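Local coordinates for type II secretion system protein L (Pseudomonas aeruginosa, PDB 6GHU), which links the cytoplasmic energy-providing ATPase to the rest of the type II secretion machinery as an inner-membrane assembly component, at residues S20-D25 with Q36-G41. Numbering follows the deposited sequence.
Sequences SVEQLD and QVRAPG
Strands 20-25 and 36-39, from the two arms of a beta hairpin, run antiparallel, joined by backbone hydrogen bonds and interrupted by a classic beta bulge. Ser20 and Arg38 form a hydrogen-bonded pair, Ser20 N to Arg38 O and Arg38 N to Ser20 O, both 2.9 Å, nearly straight and in the carbonyl planes. At the bulge, Gln36 O accepts from Glu22 N at 2.8 Å, nearly along the C=O axis, and weakly from Gln23 N; Gln36 N returns a bond to Gln23 O from above that carbonyl plane. The near-helical backbone of Glu22 (-80/-37°) breaks the alternation, so Gln23 joins the Ser20-Arg38-Gln36 face. Ser20 OG donates to the anti lone pair of Glu22 OE1 (2.8 Å), anchoring a carboxylate turned 74° from the Arg38 guanidinium. Glu22, bent at chi2, sets CG 3.6 Å from NH1 of the extended Arg38, at the guanidinium edge; Glu22 OE2 to Arg38 NH1 is a long salt bridge of 4.0 Å. Gln23 OE1 rests on Gln36 CG at 3.3 Å, while Gln23 NE2 donates in its amide plane to Asp25 OD2. On the other face, the non-hydrogen-bonded pair Val21 and Val37 meets at 4.4 Å (Val21 CG2 to Val37 CG1), and Val37 packs on Leu45 of helix 42-54. Strand 70-77 continues the ferredoxin-fold sheet beyond strand 32-39, and Gln23 to Asp25 pair antiparallel with a strand of the second subunit, extending the sheet across the dimer.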
ATOM      1  N   SER A  20      11.626   5.909  -5.801  1.00 27.43           N
ATOM      2  CA  SER A  20      11.666   4.884  -4.773  1.00 27.24           C
ATOM      3  C   SER A  20      10.684   5.261  -3.677  1.00 25.10           C
ATOM      4  O   SER A  20      10.578   6.433  -3.307  1.00 25.97           O
ATOM      5  CB  SER A  20      13.082   4.721  -4.194  1.00 28.08           C
ATOM      6  OG  SER A  20      13.540   5.915  -3.582  1.00 36.31           O
ATOM      7  N   VAL A  21       9.945   4.268  -3.192  1.00 26.91           N
ATOM      8  CA  VAL A  21       9.017   4.432  -2.079  1.00 21.94           C
ATOM      9  C   VAL A  21       9.730   3.966  -0.818  1.00 23.09           C
ATOM     10  O   VAL A  21       9.908   2.763  -0.603  1.00 34.56           O
ATOM     11  CB  VAL A  21       7.721   3.646  -2.302  1.00 25.18           C
ATOM     12  CG1 VAL A  21       6.756   3.880  -1.146  1.00 28.81           C
ATOM     13  CG2 VAL A  21       7.083   4.040  -3.619  1.00 25.92           C
ATOM     14  N   GLU A  22      10.132   4.918   0.024  1.00 19.23           N
ATOM     15  CA  GLU A  22      10.845   4.578   1.248  1.00 27.18           C
ATOM     16  C   GLU A  22       9.876   4.123   2.327  1.00 34.00           C
ATOM     17  O   GLU A  22      10.184   3.213   3.104  1.00 33.58           O
ATOM     18  CB  GLU A  22      11.649   5.780   1.743  1.00 27.71           C
ATOM     19  CG  GLU A  22      12.625   6.350   0.718  1.00 38.10           C
ATOM     20  CD  GLU A  22      13.671   5.339   0.292  1.00 39.50           C
ATOM     21  OE1 GLU A  22      13.719   5.002  -0.908  1.00 49.02           O
ATOM     22  OE2 GLU A  22      14.435   4.871   1.164  1.00 44.81           O
ATOM     23  N   GLN A  23       8.703   4.743   2.380  1.00 28.32           N
ATOM     24  CA  GLN A  23       7.710   4.433   3.392  0.51 30.84           C
ATOM     25  C   GLN A  23       6.332   4.717   2.817  1.00 28.67           C
ATOM     26  O   GLN A  23       6.167   5.613   1.982  1.00 26.51           O
ATOM     27  CB  GLN A  23       7.960   5.251   4.667  0.51 23.44           C
ATOM     28  CG  GLN A  23       6.946   5.036   5.785  0.51 31.38           C
ATOM     29  CD  GLN A  23       5.711   5.911   5.641  0.51 34.33           C
ATOM     30  OE1 GLN A  23       5.650   6.790   4.778  0.51 23.83           O
ATOM     31  NE2 GLN A  23       4.721   5.676   6.494  0.51 25.65           N
ATOM     32  N   LEU A  24       5.349   3.946   3.267  1.00 23.44           N
ATOM     33  CA  LEU A  24       3.970   4.139   2.852  1.00 28.98           C
ATOM     34  C   LEU A  24       3.083   3.730   4.013  1.00 29.13           C
ATOM     35  O   LEU A  24       3.306   2.680   4.622  1.00 18.47           O
ATOM     36  CB  LEU A  24       3.647   3.312   1.606  1.00 24.32           C
ATOM     37  CG  LEU A  24       2.288   3.532   0.944  1.00 32.15           C
ATOM     38  CD1 LEU A  24       2.371   3.179  -0.534  1.00 47.90           C
ATOM     39  CD2 LEU A  24       1.201   2.706   1.603  1.00 32.39           C
ATOM     40  N   ASP A  25       2.088   4.552   4.325  1.00 29.21           N
ATOM     41  CA  ASP A  25       1.170   4.201   5.389  1.00 25.45           C
ATOM     42  C   ASP A  25      -0.237   4.620   5.007  1.00 32.52           C
ATOM     43  O   ASP A  25      -0.444   5.592   4.278  1.00 24.88           O
ATOM     44  CB  ASP A  25       1.584   4.818   6.735  1.00 36.58           C
ATOM     45  CG  ASP A  25       1.389   6.312   6.785  1.00 38.08           C
ATOM     46  OD1 ASP A  25       0.256   6.743   7.085  1.00 43.72           O
ATOM     47  OD2 ASP A  25       2.372   7.052   6.548  1.00 39.11           O
ATOM     48  N   GLN A  36       6.262   8.366   1.399  1.00 20.68           N
ATOM     49  CA  GLN A  36       7.562   9.026   1.386  1.00 22.19           C
ATOM     50  C   GLN A  36       8.343   8.509   0.185  1.00 20.61           C
ATOM     51  O   GLN A  36       8.669   7.318   0.122  1.00 20.13           O
ATOM     52  CB  GLN A  36       8.330   8.749   2.676  1.00 30.11           C
ATOM     53  CG  GLN A  36       7.681   9.301   3.929  1.00 26.46           C
ATOM     54  CD  GLN A  36       7.860  10.789   4.067  1.00 35.11           C
ATOM     55  OE1 GLN A  36       8.595  11.416   3.300  1.00 36.87           O
ATOM     56  NE2 GLN A  36       7.194  11.370   5.060  1.00 35.93           N
ATOM     57  N   VAL A  37       8.642   9.396  -0.764  1.00 20.45           N
ATOM     58  CA  VAL A  37       9.281   9.001  -2.011  1.00 21.20           C
ATOM     59  C   VAL A  37      10.598   9.746  -2.167  1.00 21.75           C
ATOM     60  O   VAL A  37      10.818  10.815  -1.593  1.00 21.96           O
ATOM     61  CB  VAL A  37       8.375   9.251  -3.238  1.00 23.65           C
ATOM     62  CG1 VAL A  37       7.086   8.451  -3.128  1.00 23.73           C
ATOM     63  CG2 VAL A  37       8.066  10.739  -3.399  1.00 26.45           C
ATOM     64  N   ARG A  38      11.484   9.154  -2.961  1.00 27.90           N
ATOM     65  CA  ARG A  38      12.691   9.817  -3.421  1.00 25.55           C
ATOM     66  C   ARG A  38      12.780   9.665  -4.932  1.00 23.46           C
ATOM     67  O   ARG A  38      12.277   8.695  -5.505  1.00 23.06           O
ATOM     68  CB  ARG A  38      13.951   9.244  -2.747  1.00 26.92           C
ATOM     69  CG  ARG A  38      14.092   9.642  -1.290  1.00 40.50           C
ATOM     70  CD  ARG A  38      15.503   9.401  -0.773  1.00 49.91           C
ATOM     71  NE  ARG A  38      15.813  10.240   0.387  1.00 65.07           N
ATOM     72  CZ  ARG A  38      15.592   9.900   1.657  1.00 72.78           C
ATOM     73  NH1 ARG A  38      15.052   8.725   1.961  1.00 54.23           N
ATOM     74  NH2 ARG A  38      15.914  10.743   2.631  1.00 68.68           N
ATOM     75  N   ALA A  39      13.414  10.640  -5.575  1.00 21.54           N
ATOM     76  CA  ALA A  39      13.594  10.625  -7.018  1.00 17.54           C
ATOM     77  C   ALA A  39      14.857  11.407  -7.341  1.00 20.25           C
ATOM     78  O   ALA A  39      15.347  12.173  -6.504  1.00 22.38           O
ATOM     79  CB  ALA A  39      12.379  11.225  -7.740  1.00 19.84           C
ATOM     80  N   PRO A  40      15.418  11.229  -8.539  1.00 22.37           N
ATOM     81  CA  PRO A  40      16.636  11.984  -8.869  1.00 20.68           C
ATOM     82  C   PRO A  40      16.442  13.491  -8.850  1.00 21.23           C
ATOM     83  O   PRO A  40      17.402  14.221  -8.588  1.00 18.06           O
ATOM     84  CB  PRO A  40      17.007  11.474 -10.272  1.00 20.80           C
ATOM     85  CG  PRO A  40      15.813  10.736 -10.773  1.00 28.00           C
ATOM     86  CD  PRO A  40      15.090  10.230  -9.569  1.00 23.03           C
ATOM     87  N   GLY A  41      15.235  13.983  -9.118  1.00 20.71           N
ATOM     88  CA  GLY A  41      15.035  15.418  -9.207  1.00 21.66           C
ATOM     89  C   GLY A  41      13.572  15.778  -9.102  1.00 23.57           C
ATOM     90  O   GLY A  41      12.686  14.925  -9.175  1.00 25.17           O
TER